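Local structure of hypothetic aldehyde deformylating oxygenase (Sulfolobus tokodaii, 5V4T) at residues L51-E56 against I109-L114; I58-F63 against E143-H148; S95-E100 against K159-K164. The protein binds iron(III) within a ferritin-like helical fold and probably acts as an oxidoreductase, most likely an aldehyde deformylating oxygenase. All coordinates share one frame; numbering follows the deposited sequence.

Interaction 1: L51-E56 against I109-L114. With FE (Fe (III) ion), chain C.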
loop_
_atom_site.group_PDB
_atom_site.type_symbol
_atom_site.label_atom_id
_atom_site.label_comp_id
_atom_site.label_asym_id
_atom_site.label_seq_id
_atom_site.Cartn_x
_atom_site.Cartn_y
_atom_site.Cartn_z
ATOM N N LEU A 51 -6.914 -5.166 -15.770
ATOM C CA LEU A 51 -5.667 -5.438 -16.451
ATOM C C LEU A 51 -4.686 -4.223 -16.377
ATOM O O LEU A 51 -3.509 -4.443 -16.189
ATOM C CB LEU A 51 -5.998 -5.746 -17.951
ATOM C CG LEU A 51 -6.888 -7.002 -18.176
ATOM C CD1 LEU A 51 -7.599 -6.902 -19.502
ATOM C CD2 LEU A 51 -6.083 -8.227 -18.090
ATOM N N GLN A 52 -5.213 -3.021 -16.503
ATOM C CA GLN A 52 -4.429 -1.805 -16.307
ATOM C C GLN A 52 -3.940 -1.745 -14.863
ATOM O O GLN A 52 -2.797 -1.396 -14.605
ATOM C CB GLN A 52 -5.207 -0.591 -16.711
ATOM C CG GLN A 52 -4.369 0.654 -16.531
ATOM C CD GLN A 52 -4.799 1.792 -17.365
ATOM O OE1 GLN A 52 -5.467 1.641 -18.375
ATOM N NE2 GLN A 52 -4.433 2.988 -16.923
ATOM N N GLN A 53 -4.789 -2.086 -13.924
ATOM C CA GLN A 53 -4.306 -2.083 -12.524
ATOM C C GLN A 53 -3.128 -2.992 -12.262
ATOM O O GLN A 53 -2.153 -2.660 -11.628
ATOM C CB GLN A 53 -5.443 -2.368 -11.527
ATOM C CG GLN A 53 -4.894 -2.353 -10.087
ATOM C CD GLN A 53 -5.968 -2.520 -9.037
ATOM O OE1 GLN A 53 -7.097 -2.954 -9.319
ATOM N NE2 GLN A 53 -5.552 -2.312 -7.791
ATOM N N VAL A 54 -3.208 -4.224 -12.782
ATOM C CA VAL A 54 -2.087 -5.125 -12.572
ATOM C C VAL A 54 -0.817 -4.595 -13.226
ATOM O O VAL A 54 0.268 -4.678 -12.643
ATOM C CB VAL A 54 -2.447 -6.524 -13.168
ATOM C CG1 VAL A 54 -1.188 -7.367 -13.450
ATOM C CG2 VAL A 54 -3.399 -7.217 -12.240
ATOM N N ILE A 55 -0.926 -4.060 -14.426
ATOM C CA ILE A 55 0.260 -3.436 -15.072
ATOM C C ILE A 55 0.800 -2.287 -14.224
ATOM O O ILE A 55 2.001 -2.178 -14.045
ATOM C CB ILE A 55 -0.074 -2.988 -16.491
ATOM C CG1 ILE A 55 -0.167 -4.277 -17.349
ATOM C CG2 ILE A 55 0.961 -2.047 -17.036
ATOM C CD1 ILE A 55 -1.025 -4.047 -18.536
ATOM N N GLU A 56 -0.100 -1.468 -13.667
ATOM C CA GLU A 56 0.308 -0.353 -12.835
ATOM C C GLU A 56 0.989 -0.820 -11.577
ATOM O O GLU A 56 1.977 -0.245 -11.153
ATOM C CB GLU A 56 -0.837 0.611 -12.519
ATOM C CG GLU A 56 -1.226 1.417 -13.725
ATOM C CD GLU A 56 -2.476 2.194 -13.625
ATOM O OE1 GLU A 56 -3.358 1.880 -12.790
ATOM O OE2 GLU A 56 -2.638 3.076 -14.525
ATOM N N ILE A 109 -8.648 -1.433 2.147
ATOM C CA ILE A 109 -7.785 -1.338 3.309
ATOM C C ILE A 109 -6.328 -1.058 2.873
ATOM O O ILE A 109 -5.625 -0.260 3.449
ATOM C CB ILE A 109 -7.911 -2.598 4.202
ATOM C CG1 ILE A 109 -9.222 -2.605 4.996
ATOM C CG2 ILE A 109 -6.705 -2.814 5.095
ATOM C CD1 ILE A 109 -9.288 -1.593 6.133
ATOM N N THR A 110 -5.857 -1.813 1.911
ATOM C CA THR A 110 -4.422 -1.725 1.573
ATOM C C THR A 110 -4.165 -0.493 0.764
ATOM O O THR A 110 -3.289 0.303 1.123
ATOM C CB THR A 110 -3.907 -2.984 0.855
ATOM O OG1 THR A 110 -4.196 -4.135 1.664
ATOM C CG2 THR A 110 -2.431 -2.931 0.604
ATOM N N GLU A 111 -4.895 -0.308 -0.328
ATOM C CA GLU A 111 -4.742 0.881 -1.145
ATOM C C GLU A 111 -5.393 2.099 -0.531
ATOM O O GLU A 111 -4.815 3.179 -0.573
ATOM C CB GLU A 111 -5.242 0.627 -2.568
ATOM C CG GLU A 111 -4.547 -0.552 -3.250
ATOM C CD GLU A 111 -5.031 -0.803 -4.684
ATOM O OE1 GLU A 111 -6.246 -0.939 -4.881
ATOM O OE2 GLU A 111 -4.214 -0.900 -5.651
ATOM N N GLY A 112 -6.587 1.980 0.030
ATOM C CA GLY A 112 -7.369 3.135 0.419
ATOM C C GLY A 112 -7.147 3.605 1.830
ATOM O O GLY A 112 -7.614 4.688 2.168
ATOM N N VAL A 113 -6.447 2.823 2.642
ATOM C CA VAL A 113 -6.084 3.287 4.002
ATOM C C VAL A 113 -4.561 3.249 4.201
ATOM O O VAL A 113 -3.945 4.331 4.339
ATOM C CB VAL A 113 -6.786 2.444 5.058
ATOM C CG1 VAL A 113 -6.334 2.964 6.415
ATOM C CG2 VAL A 113 -8.276 2.581 4.921
ATOM N N LEU A 114 -3.946 2.092 4.147
ATOM C CA LEU A 114 -2.513 1.949 4.423
ATOM C C LEU A 114 -1.679 2.690 3.414
ATOM O O LEU A 114 -0.825 3.476 3.803
ATOM C CB LEU A 114 -2.098 0.490 4.462
ATOM C CG LEU A 114 -2.582 -0.192 5.700
ATOM C CD1 LEU A 114 -2.517 -1.662 5.415
ATOM C CD2 LEU A 114 -1.615 0.218 6.845
HETATM FE FE FE C . -2.618 0.007 -6.255
HETATM O O HOH W 1 -1.365 -0.634 -4.737
#

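Interaction 2: I58-F63 against E143-H148. With FE (Fe (III) ion), chain C.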
loop_
_atom_site.group_PDB
_atom_site.type_symbol
_atom_site.label_atom_id
_atom_site.label_comp_id
_atom_site.label_asym_id
_atom_site.label_seq_id
_atom_site.Cartn_x
_atom_site.Cartn_y
_atom_site.Cartn_z
ATOM N N ILE A 58 2.812 -3.534 -11.274
ATOM C CA ILE A 58 4.128 -3.889 -11.724
ATOM C C ILE A 58 4.977 -2.670 -11.937
ATOM O O ILE A 58 6.129 -2.653 -11.568
ATOM C CB ILE A 58 4.101 -4.704 -13.019
ATOM C CG1 ILE A 58 3.402 -5.978 -12.697
ATOM C CG2 ILE A 58 5.492 -4.966 -13.491
ATOM C CD1 ILE A 58 3.018 -6.807 -13.907
ATOM N N GLU A 59 4.443 -1.667 -12.586
ATOM C CA GLU A 59 5.177 -0.412 -12.696
ATOM C C GLU A 59 5.631 0.207 -11.378
ATOM O O GLU A 59 6.765 0.761 -11.263
ATOM C CB GLU A 59 4.308 0.591 -13.459
ATOM C CG GLU A 59 4.146 0.256 -14.903
ATOM C CD GLU A 59 3.315 1.212 -15.642
ATOM O OE1 GLU A 59 2.312 1.778 -15.105
ATOM O OE2 GLU A 59 3.715 1.495 -16.793
ATOM N N HIS A 60 4.758 0.120 -10.365
ATOM C CA HIS A 60 5.132 0.609 -9.022
ATOM C C HIS A 60 6.304 -0.178 -8.457
ATOM O O HIS A 60 7.332 0.403 -8.004
ATOM C CB HIS A 60 3.959 0.601 -8.083
ATOM C CG HIS A 60 2.814 1.429 -8.542
ATOM N ND1 HIS A 60 1.629 1.442 -7.853
ATOM C CD2 HIS A 60 2.648 2.244 -9.604
ATOM C CE1 HIS A 60 0.765 2.212 -8.491
ATOM N NE2 HIS A 60 1.363 2.728 -9.540
ATOM N N PHE A 61 6.250 -1.508 -8.586
ATOM C CA PHE A 61 7.372 -2.358 -8.147
ATOM C C PHE A 61 8.604 -1.983 -8.855
ATOM O O PHE A 61 9.684 -1.848 -8.232
ATOM C CB PHE A 61 7.102 -3.809 -8.501
ATOM C CG PHE A 61 6.300 -4.553 -7.505
ATOM C CD1 PHE A 61 5.596 -3.930 -6.459
ATOM C CD2 PHE A 61 6.175 -5.923 -7.684
ATOM C CE1 PHE A 61 4.835 -4.666 -5.585
ATOM C CE2 PHE A 61 5.415 -6.668 -6.807
ATOM C CZ PHE A 61 4.742 -6.037 -5.759
ATOM N N ASP A 62 8.491 -1.780 -10.148
ATOM C CA ASP A 62 9.681 -1.450 -10.950
ATOM C C ASP A 62 10.272 -0.097 -10.545
ATOM O O ASP A 62 11.469 0.073 -10.560
ATOM C CB ASP A 62 9.411 -1.511 -12.429
ATOM C CG ASP A 62 9.163 -2.955 -12.909
ATOM O OD1 ASP A 62 9.537 -3.904 -12.178
ATOM O OD2 ASP A 62 8.510 -3.134 -13.947
ATOM N N PHE A 63 9.445 0.884 -10.230
ATOM C CA PHE A 63 9.923 2.182 -9.740
ATOM C C PHE A 63 10.791 2.006 -8.472
ATOM O O PHE A 63 11.888 2.587 -8.350
ATOM C CB PHE A 63 8.740 3.111 -9.524
ATOM C CG PHE A 63 9.057 4.281 -8.667
ATOM C CD1 PHE A 63 9.759 5.371 -9.177
ATOM C CD2 PHE A 63 8.728 4.250 -7.331
ATOM C CE1 PHE A 63 10.133 6.415 -8.357
ATOM C CE2 PHE A 63 9.056 5.306 -6.500
ATOM C CZ PHE A 63 9.794 6.378 -7.030
ATOM N N GLU A 143 -1.564 9.236 -7.825
ATOM C CA GLU A 143 -2.585 9.358 -8.864
ATOM C C GLU A 143 -3.169 8.032 -9.281
ATOM O O GLU A 143 -4.405 7.896 -9.415
ATOM C CB GLU A 143 -2.028 10.120 -10.041
ATOM C CG GLU A 143 -3.014 10.479 -11.117
ATOM C CD GLU A 143 -2.342 11.347 -12.205
ATOM O OE1 GLU A 143 -1.102 11.277 -12.395
ATOM O OE2 GLU A 143 -3.077 12.090 -12.862
ATOM N N ASP A 144 -2.277 7.059 -9.515
ATOM C CA ASP A 144 -2.703 5.731 -9.886
ATOM C C ASP A 144 -3.587 5.149 -8.801
ATOM O O ASP A 144 -4.623 4.550 -9.101
ATOM C CB ASP A 144 -1.536 4.795 -10.085
ATOM C CG ASP A 144 -0.746 5.033 -11.374
ATOM O OD1 ASP A 144 -1.064 5.913 -12.214
ATOM O OD2 ASP A 144 0.311 4.326 -11.482
ATOM N N GLU A 145 -3.179 5.300 -7.540
ATOM C CA GLU A 145 -3.892 4.658 -6.443
ATOM C C GLU A 145 -5.288 5.187 -6.264
ATOM O O GLU A 145 -6.209 4.436 -5.854
ATOM C CB GLU A 145 -3.092 4.699 -5.141
ATOM C CG GLU A 145 -1.852 3.799 -5.176
ATOM C CD GLU A 145 -2.156 2.369 -5.593
ATOM O OE1 GLU A 145 -3.184 1.827 -5.128
ATOM O OE2 GLU A 145 -1.369 1.799 -6.391
ATOM N N ALA A 146 -5.514 6.462 -6.554
ATOM C CA ALA A 146 -6.853 7.004 -6.541
ATOM C C ALA A 146 -7.778 6.286 -7.498
ATOM O O ALA A 146 -8.919 5.963 -7.156
ATOM C CB ALA A 146 -6.846 8.508 -6.816
ATOM N N ARG A 147 -7.281 5.939 -8.670
ATOM C CA ARG A 147 -8.073 5.148 -9.606
ATOM C C ARG A 147 -8.211 3.729 -9.176
ATOM O O ARG A 147 -9.271 3.107 -9.379
ATOM C CB ARG A 147 -7.447 5.211 -10.983
ATOM C CG ARG A 147 -7.537 6.522 -11.731
ATOM C CD ARG A 147 -7.123 6.322 -13.216
ATOM N NE ARG A 147 -5.795 5.707 -13.413
ATOM C CZ ARG A 147 -4.619 6.350 -13.436
ATOM N NH1 ARG A 147 -4.538 7.640 -13.237
ATOM N NH2 ARG A 147 -3.503 5.679 -13.620
ATOM N N HIS A 148 -7.196 3.177 -8.527
ATOM C CA HIS A 148 -7.275 1.823 -7.987
ATOM C C HIS A 148 -8.409 1.706 -6.962
ATOM O O HIS A 148 -9.201 0.781 -6.969
ATOM C CB HIS A 148 -5.976 1.336 -7.394
ATOM C CG HIS A 148 -4.873 1.184 -8.414
ATOM N ND1 HIS A 148 -3.626 0.691 -8.116
ATOM C CD2 HIS A 148 -4.843 1.529 -9.729
ATOM C CE1 HIS A 148 -2.890 0.681 -9.209
ATOM N NE2 HIS A 148 -3.596 1.196 -10.201
HETATM FE FE FE C . -2.618 0.007 -6.255
HETATM O O HOH W 2 2.170 4.160 -13.363
HETATM O O HOH W 3 1.536 0.352 -5.513
HETATM O O HOH W 1 -1.365 -0.634 -4.737
#

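Interaction 3: S95-E100 against K159-K164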
loop_
_atom_site.group_PDB
_atom_site.type_symbol
_atom_site.label_atom_id
_atom_site.label_comp_id
_atom_site.label_asym_id
_atom_site.label_seq_id
_atom_site.Cartn_x
_atom_site.Cartn_y
_atom_site.Cartn_z
ATOM N N SER A 95 -10.434 -17.643 -2.615
ATOM C CA SER A 95 -11.733 -17.833 -2.027
ATOM C C SER A 95 -12.834 -17.721 -3.030
ATOM O O SER A 95 -12.725 -17.204 -4.160
ATOM C CB SER A 95 -11.990 -16.805 -0.908
ATOM O OG SER A 95 -12.164 -15.492 -1.478
ATOM N N SER A 96 -13.995 -18.143 -2.527
ATOM C CA SER A 96 -15.224 -18.117 -3.277
ATOM C C SER A 96 -15.670 -16.685 -3.634
ATOM O O SER A 96 -15.944 -16.345 -4.798
ATOM C CB SER A 96 -16.272 -18.823 -2.398
ATOM O OG SER A 96 -17.569 -18.694 -2.934
ATOM N N ARG A 97 -15.734 -15.842 -2.624
ATOM C CA ARG A 97 -16.157 -14.450 -2.859
ATOM C C ARG A 97 -14.888 -13.640 -3.102
ATOM O O ARG A 97 -14.705 -12.584 -2.481
ATOM C CB ARG A 97 -16.932 -13.858 -1.667
ATOM C CG ARG A 97 -18.229 -14.571 -1.329
ATOM C CD ARG A 97 -18.922 -13.804 -0.237
ATOM N NE ARG A 97 -19.588 -12.558 -0.666
ATOM C CZ ARG A 97 -20.597 -12.028 0.030
ATOM N NH1 ARG A 97 -20.979 -12.637 1.105
ATOM N NH2 ARG A 97 -21.268 -10.963 -0.387
ATOM N N TRP A 98 -14.049 -14.088 -4.032
ATOM C CA TRP A 98 -12.754 -13.422 -4.260
ATOM C C TRP A 98 -12.910 -11.950 -4.669
ATOM O O TRP A 98 -12.129 -11.110 -4.185
ATOM C CB TRP A 98 -11.935 -14.199 -5.264
ATOM C CG TRP A 98 -12.505 -14.228 -6.658
ATOM C CD1 TRP A 98 -13.182 -15.268 -7.227
ATOM C CD2 TRP A 98 -12.299 -13.260 -7.707
ATOM N NE1 TRP A 98 -13.454 -14.973 -8.528
ATOM C CE2 TRP A 98 -12.940 -13.751 -8.852
ATOM C CE3 TRP A 98 -11.671 -12.009 -7.781
ATOM C CZ2 TRP A 98 -12.955 -13.051 -10.055
ATOM C CZ3 TRP A 98 -11.725 -11.287 -8.997
ATOM C CH2 TRP A 98 -12.353 -11.829 -10.098
ATOM N N ARG A 99 -13.934 -11.587 -5.443
ATOM C CA ARG A 99 -14.057 -10.201 -5.959
ATOM C C ARG A 99 -14.268 -9.280 -4.768
ATOM O O ARG A 99 -13.528 -8.313 -4.587
ATOM C CB ARG A 99 -15.251 -10.035 -6.898
ATOM C CG ARG A 99 -15.054 -9.540 -8.310
ATOM C CD ARG A 99 -16.398 -9.709 -9.075
ATOM N NE ARG A 99 -16.343 -10.296 -10.430
ATOM C CZ ARG A 99 -16.408 -11.607 -10.749
ATOM N NH1 ARG A 99 -16.526 -12.577 -9.788
ATOM N NH2 ARG A 99 -16.315 -11.957 -12.055
ATOM N N GLU A 100 -15.239 -9.582 -3.934
ATOM C CA GLU A 100 -15.477 -8.722 -2.739
ATOM C C GLU A 100 -14.379 -8.826 -1.660
ATOM O O GLU A 100 -14.077 -7.811 -0.939
ATOM C CB GLU A 100 -16.858 -8.972 -2.182
ATOM C CG GLU A 100 -17.826 -8.382 -3.195
ATOM C CD GLU A 100 -19.283 -8.552 -2.887
ATOM O OE1 GLU A 100 -19.678 -9.519 -2.193
ATOM O OE2 GLU A 100 -20.028 -7.699 -3.387
ATOM N N LYS A 159 -23.038 -4.365 -0.103
ATOM C CA LYS A 159 -22.566 -3.204 0.696
ATOM C C LYS A 159 -22.372 -3.571 2.130
ATOM O O LYS A 159 -21.321 -3.252 2.737
ATOM C CB LYS A 159 -23.538 -2.021 0.572
ATOM C CG LYS A 159 -23.614 -1.345 -0.786
ATOM C CD LYS A 159 -24.655 -0.228 -0.739
ATOM C CE LYS A 159 -24.808 0.333 -2.119
ATOM N NZ LYS A 159 -25.394 1.680 -2.043
ATOM N N GLU A 160 -23.316 -4.272 2.722
ATOM C CA GLU A 160 -23.183 -4.678 4.118
ATOM C C GLU A 160 -22.000 -5.603 4.378
ATOM O O GLU A 160 -21.206 -5.383 5.322
ATOM C CB GLU A 160 -24.522 -5.311 4.562
ATOM C CG GLU A 160 -24.566 -5.769 5.998
ATOM C CD GLU A 160 -25.857 -6.524 6.360
ATOM O OE1 GLU A 160 -26.859 -6.529 5.588
ATOM O OE2 GLU A 160 -25.882 -7.106 7.482
ATOM N N TYR A 161 -21.773 -6.613 3.501
ATOM C CA TYR A 161 -20.659 -7.463 3.658
ATOM C C TYR A 161 -19.319 -6.688 3.533
ATOM O O TYR A 161 -18.364 -6.904 4.293
ATOM C CB TYR A 161 -20.680 -8.519 2.548
ATOM C CG TYR A 161 -19.546 -9.488 2.597
ATOM C CD1 TYR A 161 -19.532 -10.568 3.425
ATOM C CD2 TYR A 161 -18.449 -9.327 1.730
ATOM C CE1 TYR A 161 -18.457 -11.491 3.426
ATOM C CE2 TYR A 161 -17.395 -10.225 1.732
ATOM C CZ TYR A 161 -17.451 -11.338 2.561
ATOM O OH TYR A 161 -16.443 -12.225 2.622
ATOM N N ALA A 162 -19.280 -5.764 2.582
ATOM C CA ALA A 162 -18.035 -5.002 2.349
ATOM C C ALA A 162 -17.674 -4.067 3.513
ATOM O O ALA A 162 -16.544 -4.011 3.955
ATOM C CB ALA A 162 -18.131 -4.213 1.041
ATOM N N VAL A 163 -18.695 -3.419 4.040
ATOM C CA VAL A 163 -18.458 -2.556 5.210
ATOM C C VAL A 163 -17.938 -3.387 6.360
ATOM O O VAL A 163 -16.995 -2.995 7.018
ATOM C CB VAL A 163 -19.712 -1.753 5.573
ATOM C CG1 VAL A 163 -19.519 -0.988 6.886
ATOM C CG2 VAL A 163 -20.086 -0.803 4.482
ATOM N N LYS A 164 -18.601 -4.543 6.661
ATOM C CA LYS A 164 -18.149 -5.388 7.743
ATOM C C LYS A 164 -16.694 -5.879 7.528
ATOM O O LYS A 164 -15.904 -5.920 8.488
ATOM C CB LYS A 164 -19.116 -6.555 7.965
ATOM C CG LYS A 164 -20.470 -6.106 8.494
ATOM C CD LYS A 164 -21.464 -7.258 8.640
ATOM C CE LYS A 164 -20.795 -8.588 9.012
ATOM N NZ LYS A 164 -21.742 -9.581 9.662
#

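Interaction 1: L51-E56 against I109-L114
The helical turns carrying Q53 and E111 stay far apart, with CA atoms 11.8 Å from each other at the nearest pair, and the two residues meet by their side-chain ends. The 109-114 turn is a wider pi-type turn, in which I109 O accepts from L114 N as well as from V113 N. Both side chains point toward the opposite helix and come from opposite directions. CG of Q53 lies anti to the backbone N (chi1 -180°), and the rest of the chain is extended. This carries the amide across the gap. The amide and the E111 carboxylate end up nearly coplanar, 13° apart. Q53 NE2 gives E111 OE2 a weak hydrogen bond of 2.9 Å, badly bent at 118°. The other end of the amide is held more firmly: Q53 OE1 accepts from H107 NE2, which turns the NH2 toward E111. E111 OE2 also binds iron at 1.9 Å, while E111 OE1 lies 4.0 Å from the metal. The carboxylate is thus a one-oxygen ligand. E57, E145, H148 and water 1 complete the site. On the 51-56 helix, Q52 NE2 bonds to E56 OE2 at 3.0 Å, and E56 OE1 accepts from H148 NE2. E56 OE2 also forms a salt bridge with R147. E56 is thus second-shell, likely to fix the rotation of the H148 ring. The chemistry implies a buried oxygen shared between a metal and an amide N-H. Iron probably polarises the carboxylate. Q53, oriented by H107, adds only a weak second-shell bond to it.

Interaction 2: I58-F63 against E143-H148
H60 and D144 face each other across two nearly antiparallel helical segments, 58-63 and 143-148, whose axes come within 12.4 Å. The two side chains bridge the distance. H60 NE2 donates to D144 OD2 at 2.7 Å, almost straight at 172°. The bond lies in the ring plane and uses the anti lone pair of the carboxylate. Ring and carboxylate are nearly coplanar, and the straight bond is likely to limit how far the imidazole can turn. Next to this bond is the tight part of the contact. H60 CE1 comes edge-on to E145 OE2 at 3.0 Å. The E145 chain bends at chi2 (-52°), and both of its oxygens bind iron. H148 ND1 is a further ligand, at 2.2 Å from iron; its other nitrogen is taken by E56 of helix 49-67. The rings of H60 and H148 are near parallel, 20° apart, but slid so far that they barely overlap. At the ND1 edge of the H60 ring, next to the iron site, water 3 lies 2.6 Å from H60 ND1 and only weakly meets E145 OE2. H60 ND1 thus contacts water here and is not an iron ligand. D144 OD1 forms a salt bridge with R147 NH2 at 2.8 Å, its hydrogen bond weak, so each carboxylate oxygen of D144 has a partner. The E59 side is looser and wetter. E59 is exposed and does not touch the 143-148 turn directly. Water 2 sits between, 2.6 Å from D144 OD2, and also meets E59 OE1. In sequence, E57 and H60, like E145 and H148, form E-x-x-H pairs. Such pairs on antiparallel helices are typical of the diiron site of ferritin-like proteins, here with an iron bound by E57, E111, E145 and H148.

Interaction 3: S95-E100 against K159-K164
R97 bends at chi3 (76°), and Y161 sends its ring out with CG anti to the backbone N (chi1 180°). These turns lay the guanidinium flat on the ring. The two planes are 14° apart, and R97 CZ stands 3.7 Å from the ring centroid, over the face. R97 NH1 comes nearest, 3.4 Å from Y161 CD1. The pair is a stacked cation-pi contact. E100 flanks it: OE1 accepts from R97 NH2 at 2.8 Å in a salt bridge, and a weak bond comes from R97 NE. The same oxygen lies 4.1 Å from Y161 CD2. R97 is the N-cap residue of helix 98-128 and the centre of an inverse gamma turn. The contact joins the start of that helix to the start of helix 159-179, far from the iron, in this all-helical fold. D158, just before helix 159-179, forms a second salt bridge with R97 NH2 and accepts from Y161 N. E100 OE2 accepts from the backbone N of E157 and D158. An alanine in place of R97 would take away the flat cation and is likely to leave one face of Y161 bare and both E100 and D158 without their charge partner. At the far end of the ring, Y161 OH bonds to N101 OD1 on helix 98-128.

In the fold
From the N terminus, helix 49-67 supplies the first half of two contacts, 51-56 and then 58-63. The chain next passes 95-100 and runs up helix 98-128 to 109-114, where interaction 1 closes a loop of 52 residues. Helix 132-155 brings 143-148 back to helix 49-67 and closes interaction 2 over 79 residues. The start of helix 159-179 closes interaction 3 over 58. The segments alternate, so each pair of contacts crosses and none nests. Interactions 1 and 2 touch and share iron and water 1. They tie helices 49-67, 98-128 and 132-155 together. Interaction 3 lies about 17 Å from interaction 1, centre to centre, at the N-terminal start of helix 98-128, which it ties to helix 159-179.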